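Local coordinates for sporulation inhibitor of replication protein SirA (PDB 4TPS), which inhibits the initiation of DNA replication during sporulation in Bacillus subtilis, binding domain I of the initiator DnaA and so enforcing diploidy, at residues 14-18 with 19-23. Sequence-based numbering, arbitrary orientation. Where two conformers were deposited one is given.
Sequences YLIKE and EFANH
Lys-17 O accepts a hydrogen bond from Ala-21 N at 2.9 Å, the N-H...O angle a straight 168°. The same oxygen takes a weak, bent hydrogen bond from Phe-20 N, so the carbonyl of the N-cap residue is held mainly by Ala-21 N, with Phe-20 N a lesser second donor. One residue on, Asn-22 N makes a hydrogen bond to Glu-18 O at 3.0 Å; the Ala-21 and Asn-22 bonds, both i to i+4, form the first turn of helix 18-23. Apolar contact comes from Ile-16, whose CG2, anti to the backbone N, turns to the helix and stands 4.2 Å from both Phe-20 CB and Ala-21 CB; the same methyl also touches the backbone, 3.8 Å from Ala-21 N. Lys-17 CB meets the Phe-20 ring at its edge, near the ring plane, with CD2 4.4 Å away. Beyond it the extended lysine chain leaves the helix, and Lys-17 NZ is hydrogen-bonded to Tyr-57 O, with a cation-pi contact to the same residue. Ile-16 also packs on Met-31 and Phe-35 of helix 28-39, while Phe-20 meets an aromatic side chain of the partner protein. The turn thus joins strand 9-16, paired with strands 59-60 and 132-136, to the short helix 18-23.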
# COMPACT_ATOMS: atom_id res chain seq x y z
N TYR A 14 -4.69 0.77 7.51
CA TYR A 14 -3.97 -0.40 6.93
C TYR A 14 -2.72 -0.72 7.73
O TYR A 14 -2.13 0.15 8.36
CB TYR A 14 -3.57 -0.08 5.47
CG TYR A 14 -4.71 -0.06 4.49
CD1 TYR A 14 -5.49 1.09 4.31
CD2 TYR A 14 -4.94 -1.13 3.67
CE1 TYR A 14 -6.50 1.13 3.36
CE2 TYR A 14 -5.96 -1.11 2.70
CZ TYR A 14 -6.74 0.01 2.57
OH TYR A 14 -7.73 0.05 1.65
N LEU A 15 -2.36 -2.01 7.69
CA LEU A 15 -1.16 -2.52 8.33
C LEU A 15 -0.06 -2.54 7.25
O LEU A 15 -0.11 -3.37 6.30
CB LEU A 15 -1.43 -3.92 8.85
CG LEU A 15 -0.32 -4.52 9.69
CD1 LEU A 15 0.14 -3.59 10.78
CD2 LEU A 15 -0.72 -5.88 10.24
N ILE A 16 0.84 -1.58 7.33
CA ILE A 16 1.85 -1.35 6.26
C ILE A 16 3.05 -2.29 6.51
O ILE A 16 3.49 -2.49 7.64
CB ILE A 16 2.34 0.11 6.24
CG1 ILE A 16 1.18 1.11 6.18
CG2 ILE A 16 3.34 0.34 5.09
CD1 ILE A 16 0.26 0.91 5.02
N LYS A 17 3.55 -2.90 5.43
CA LYS A 17 4.76 -3.67 5.55
C LYS A 17 5.93 -2.81 5.92
O LYS A 17 6.11 -1.66 5.44
CB LYS A 17 5.03 -4.41 4.26
CG LYS A 17 4.09 -5.56 3.93
CD LYS A 17 4.47 -6.26 2.65
CE LYS A 17 3.65 -7.50 2.33
NZ LYS A 17 4.09 -8.01 1.00
N GLU A 18 6.76 -3.37 6.80
CA GLU A 18 7.97 -2.73 7.27
C GLU A 18 8.84 -2.10 6.17
O GLU A 18 9.30 -0.98 6.30
CB GLU A 18 8.78 -3.81 8.02
CG GLU A 18 8.25 -4.08 9.43
CD GLU A 18 7.10 -5.06 9.60
OE1 GLU A 18 6.37 -5.34 8.63
OE2 GLU A 18 6.90 -5.54 10.76
N GLU A 19 9.01 -2.81 5.06
CA GLU A 19 9.89 -2.31 4.03
C GLU A 19 9.39 -0.98 3.47
O GLU A 19 10.15 -0.08 3.16
CB GLU A 19 10.01 -3.39 2.93
CG GLU A 19 10.75 -3.01 1.71
CD GLU A 19 10.87 -4.17 0.73
OE1 GLU A 19 9.89 -4.98 0.58
OE2 GLU A 19 11.95 -4.27 0.08
N PHE A 20 8.07 -0.90 3.27
CA PHE A 20 7.46 0.32 2.72
C PHE A 20 7.31 1.44 3.72
O PHE A 20 7.48 2.61 3.37
CB PHE A 20 6.14 -0.08 2.04
CG PHE A 20 6.42 -0.85 0.77
CD1 PHE A 20 6.68 -0.15 -0.40
CD2 PHE A 20 6.49 -2.23 0.77
CE1 PHE A 20 7.03 -0.85 -1.56
CE2 PHE A 20 6.85 -2.90 -0.38
CZ PHE A 20 7.06 -2.23 -1.53
N ALA A 21 7.04 1.07 4.96
CA ALA A 21 7.02 2.07 6.05
C ALA A 21 8.36 2.81 6.13
O ALA A 21 8.42 4.05 6.23
CB ALA A 21 6.64 1.42 7.37
N ASN A 22 9.44 2.03 6.10
CA ASN A 22 10.76 2.60 6.10
C ASN A 22 11.04 3.47 4.88
O ASN A 22 11.54 4.59 4.98
CB ASN A 22 11.76 1.48 6.35
CG ASN A 22 11.72 1.02 7.82
OD1 ASN A 22 11.29 1.79 8.71
ND2 ASN A 22 12.12 -0.21 8.08
N HIS A 23 10.73 2.93 3.71
CA HIS A 23 10.97 3.65 2.47
C HIS A 23 10.24 5.01 2.44
O HIS A 23 10.81 5.96 1.96
CB HIS A 23 10.56 2.80 1.27
CG HIS A 23 10.93 3.38 -0.06
ND1 HIS A 23 12.24 3.58 -0.45
CD2 HIS A 23 10.16 3.81 -1.09
CE1 HIS A 23 12.27 4.08 -1.67
NE2 HIS A 23 11.02 4.22 -2.09